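PDB 5OJ3: photosystem II stability/assembly factor HCF136 from Cyanidioschyzon merolae, which is probably essential for photosystem II biogenesis, being required to assemble an early intermediate that includes D2 and cytochrome b559. Local coordinates for residues A108-L114 with G427-H433. Residues are numbered along the deposited sequence; the frame is centred on the assembly and turned at random.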
ATOM      1  N   ALA A 108      11.735  -4.943  19.433  1.00 71.88           N
ATOM      2  CA  ALA A 108      11.578  -5.531  18.109  1.00 69.89           C
ATOM      3  C   ALA A 108      11.560  -4.512  16.976  1.00 65.74           C
ATOM      4  O   ALA A 108      11.778  -4.894  15.822  1.00 66.15           O
ATOM      5  CB  ALA A 108      10.293  -6.365  18.056  1.00 69.49           C
ATOM      6  N   TRP A 109      11.306  -3.238  17.262  1.00 63.38           N
ATOM      7  CA  TRP A 109      11.550  -2.164  16.312  1.00 63.94           C
ATOM      8  C   TRP A 109      12.491  -1.145  16.935  1.00 70.38           C
ATOM      9  O   TRP A 109      12.546  -1.000  18.160  1.00 74.50           O
ATOM     10  CB  TRP A 109      10.245  -1.462  15.900  1.00 61.40           C
ATOM     11  CG  TRP A 109       9.250  -2.326  15.174  1.00 59.63           C
ATOM     12  CD1 TRP A 109       8.228  -3.040  15.730  1.00 60.70           C
ATOM     13  CD2 TRP A 109       9.157  -2.531  13.758  1.00 59.22           C
ATOM     14  NE1 TRP A 109       7.518  -3.694  14.751  1.00 59.15           N
ATOM     15  CE2 TRP A 109       8.068  -3.397  13.532  1.00 58.25           C
ATOM     16  CE3 TRP A 109       9.893  -2.073  12.662  1.00 59.50           C
ATOM     17  CZ2 TRP A 109       7.699  -3.815  12.254  1.00 55.54           C
ATOM     18  CZ3 TRP A 109       9.524  -2.489  11.394  1.00 57.43           C
ATOM     19  CH2 TRP A 109       8.439  -3.353  11.202  1.00 55.02           C
ATOM     20  N   LYS A 110      13.227  -0.425  16.093  1.00 72.93           N
ATOM     21  CA  LYS A 110      14.084   0.628  16.619  1.00 76.90           C
ATOM     22  C   LYS A 110      14.352   1.621  15.493  1.00 75.78           C
ATOM     23  O   LYS A 110      14.419   1.245  14.318  1.00 75.26           O
ATOM     24  CB  LYS A 110      15.382   0.060  17.216  1.00 79.64           C
ATOM     25  CG  LYS A 110      16.284   1.099  17.859  1.00 81.46           C
ATOM     26  CD  LYS A 110      17.530   0.447  18.427  1.00 81.59           C
ATOM     27  CE  LYS A 110      18.283   1.403  19.328  1.00 81.20           C
ATOM     28  NZ  LYS A 110      18.203   0.922  20.740  1.00 80.65           N
ATOM     29  N   GLN A 111      14.494   2.890  15.864  1.00 75.92           N
ATOM     30  CA  GLN A 111      14.436   3.996  14.918  1.00 74.47           C
ATOM     31  C   GLN A 111      15.781   4.245  14.242  1.00 75.65           C
ATOM     32  O   GLN A 111      16.815   4.364  14.904  1.00 77.47           O
ATOM     33  CB  GLN A 111      13.967   5.263  15.629  1.00 75.38           C
ATOM     34  CG  GLN A 111      14.084   6.525  14.801  1.00 77.66           C
ATOM     35  CD  GLN A 111      13.258   7.658  15.372  1.00 80.12           C
ATOM     36  OE1 GLN A 111      12.595   7.499  16.398  1.00 79.69           O
ATOM     37  NE2 GLN A 111      13.298   8.811  14.716  1.00 82.48           N
ATOM     38  N   VAL A 112      15.763   4.309  12.914  1.00 75.05           N
ATOM     39  CA  VAL A 112      16.892   4.779  12.125  1.00 76.17           C
ATOM     40  C   VAL A 112      16.752   6.299  11.948  1.00 77.27           C
ATOM     41  O   VAL A 112      15.792   6.737  11.293  1.00 74.53           O
ATOM     42  CB  VAL A 112      16.966   4.080  10.760  1.00 75.38           C
ATOM     43  CG1 VAL A 112      18.307   4.352  10.094  1.00 76.85           C
ATOM     44  CG2 VAL A 112      16.707   2.588  10.898  1.00 73.99           C
ATOM     45  N   PRO A 113      17.650   7.102  12.506  1.00 81.95           N
ATOM     46  CA  PRO A 113      17.600   8.551  12.274  1.00 85.83           C
ATOM     47  C   PRO A 113      18.064   8.932  10.875  1.00 89.67           C
ATOM     48  O   PRO A 113      18.906   8.266  10.266  1.00 87.90           O
ATOM     49  CB  PRO A 113      18.537   9.114  13.348  1.00 86.06           C
ATOM     50  CG  PRO A 113      19.504   8.009  13.604  1.00 85.91           C
ATOM     51  CD  PRO A 113      18.756   6.719  13.396  1.00 83.29           C
ATOM     52  N   LEU A 114      17.490  10.008  10.364  1.00 96.30           N
ATOM     53  CA  LEU A 114      17.764  10.513   9.029  1.00102.75           C
ATOM     54  C   LEU A 114      17.819  12.041   9.075  1.00111.21           C
ATOM     55  O   LEU A 114      17.340  12.664  10.034  1.00114.11           O
ATOM     56  CB  LEU A 114      16.653  10.093   8.047  1.00 97.61           C
ATOM     57  CG  LEU A 114      16.211   8.647   7.822  1.00 92.94           C
ATOM     58  CD1 LEU A 114      14.840   8.496   8.418  1.00 89.18           C
ATOM     59  CD2 LEU A 114      16.189   8.260   6.357  1.00 92.37           C
ATOM     60  N   GLY A 427       9.888  12.348   9.441  1.00 69.49           N
ATOM     61  CA  GLY A 427      11.094  11.595   9.162  1.00 70.18           C
ATOM     62  C   GLY A 427      11.325  10.433  10.100  1.00 69.52           C
ATOM     63  O   GLY A 427      12.473  10.085  10.364  1.00 70.45           O
ATOM     64  N   VAL A 428      10.268   9.862  10.662  1.00 68.62           N
ATOM     65  CA  VAL A 428      10.402   8.755  11.600  1.00 70.54           C
ATOM     66  C   VAL A 428      10.426   7.456  10.805  1.00 64.68           C
ATOM     67  O   VAL A 428       9.469   7.138  10.089  1.00 58.76           O
ATOM     68  CB  VAL A 428       9.269   8.763  12.636  1.00 73.09           C
ATOM     69  CG1 VAL A 428       9.329   7.517  13.485  1.00 50.69           C
ATOM     70  CG2 VAL A 428       9.366  10.004  13.512  1.00 54.45           C
ATOM     71  N   LEU A 429      11.524   6.708  10.925  1.00 65.97           N
ATOM     72  CA  LEU A 429      11.650   5.405  10.287  1.00 64.61           C
ATOM     73  C   LEU A 429      12.170   4.391  11.291  1.00 67.33           C
ATOM     74  O   LEU A 429      13.203   4.612  11.933  1.00 70.47           O
ATOM     75  CB  LEU A 429      12.598   5.479   9.086  1.00 63.69           C
ATOM     76  CG  LEU A 429      13.318   4.226   8.606  1.00 64.57           C
ATOM     77  CD1 LEU A 429      12.321   3.279   7.984  1.00 61.85           C
ATOM     78  CD2 LEU A 429      14.351   4.641   7.575  1.00 67.78           C
ATOM     79  N   LEU A 430      11.461   3.272  11.404  1.00 65.64           N
ATOM     80  CA  LEU A 430      11.793   2.200  12.328  1.00 65.74           C
ATOM     81  C   LEU A 430      12.152   0.959  11.530  1.00 63.50           C
ATOM     82  O   LEU A 430      11.481   0.626  10.548  1.00 57.21           O
ATOM     83  CB  LEU A 430      10.633   1.878  13.283  1.00 65.25           C
ATOM     84  CG  LEU A 430      10.011   2.905  14.234  1.00 66.55           C
ATOM     85  CD1 LEU A 430       9.327   4.035  13.507  1.00 66.79           C
ATOM     86  CD2 LEU A 430       9.012   2.201  15.125  1.00 66.07           C
ATOM     87  N   LYS A 431      13.207   0.276  11.953  1.00 67.66           N
ATOM     88  CA  LYS A 431      13.706  -0.903  11.267  1.00 54.06           C
ATOM     89  C   LYS A 431      13.438  -2.125  12.131  1.00 61.35           C
ATOM     90  O   LYS A 431      13.572  -2.071  13.357  1.00 55.70           O
ATOM     91  CB  LYS A 431      15.204  -0.779  10.970  1.00 59.14           C
ATOM     92  CG  LYS A 431      15.909  -2.111  10.802  1.00 64.47           C
ATOM     93  CD  LYS A 431      17.249  -1.971  10.115  1.00 69.93           C
ATOM     94  CE  LYS A 431      17.754  -3.332   9.678  1.00 72.98           C
ATOM     95  NZ  LYS A 431      17.679  -4.318  10.794  1.00 68.65           N
ATOM     96  N   PHE A 432      13.052  -3.222  11.490  1.00 63.42           N
ATOM     97  CA  PHE A 432      12.547  -4.380  12.206  1.00 64.14           C
ATOM     98  C   PHE A 432      13.706  -5.237  12.682  1.00 70.06           C
ATOM     99  O   PHE A 432      14.681  -5.455  11.957  1.00 73.17           O
ATOM    100  CB  PHE A 432      11.614  -5.211  11.327  1.00 62.48           C
ATOM    101  CG  PHE A 432      11.004  -6.381  12.034  1.00 64.09           C
ATOM    102  CD1 PHE A 432      10.189  -6.195  13.138  1.00 63.95           C
ATOM    103  CD2 PHE A 432      11.251  -7.671  11.597  1.00 66.96           C
ATOM    104  CE1 PHE A 432       9.631  -7.277  13.791  1.00 65.69           C
ATOM    105  CE2 PHE A 432      10.696  -8.754  12.245  1.00 67.89           C
ATOM    106  CZ  PHE A 432       9.884  -8.558  13.341  1.00 66.99           C
ATOM    107  N   HIS A 433      13.590  -5.718  13.912  1.00 70.34           N
ATOM    108  CA  HIS A 433      14.625  -6.533  14.543  1.00 74.17           C
ATOM    109  C   HIS A 433      14.066  -7.893  14.930  1.00 74.41           C
ATOM    110  O   HIS A 433      13.450  -8.036  16.002  1.00 72.84           O
ATOM    111  CB  HIS A 433      15.207  -5.807  15.756  1.00 74.76           C
ATOM    112  CG  HIS A 433      16.170  -4.717  15.398  1.00 76.05           C
ATOM    113  ND1 HIS A 433      17.518  -4.953  15.234  1.00 77.48           N
ATOM    114  CD2 HIS A 433      15.991  -3.391  15.186  1.00 70.89           C
ATOM    115  CE1 HIS A 433      18.127  -3.823  14.924  1.00 79.58           C
ATOM    116  NE2 HIS A 433      17.224  -2.859  14.890  1.00 73.98           N
TER
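K110 and K431 face each other as an antiparallel hydrogen-bonded pair: K431 N gives a nearly straight bond to K110 O at 2.8 Å, and K110 N returns a longer one to K431 O at 3.2 Å. H433 N to A108 O and V112 N to L429 O, each 2.8 Å, carry the ladder on either side. Next to this pair, W109 and F432 turn their side chains to the same face. With CG beside its backbone N (chi1 -63°), W109 lays its six-membered ring over F432, whose CB sits under the ring face at 3.8 Å from the centroid, a CH-pi contact. The F432 ring presents its edge to that indole face, planes at 55°. Replacing W109 by an alanine is likely to leave CB and the ring edge of F432 without their aromatic cover. K110 and K431 point to the other face, and V112 CG2 crosses K431 CB obliquely at 3.7 Å; farther along, L114 CD1 reaches L429 CB, and both leucines touch L135 of strand 133-137. The first strand of the model, 109-111, thus forms the outer edge of the sheet completed by C-terminal strands 409-414, 420-424 and 429-432, the "Velcro" closure of a seven-bladed beta-propeller.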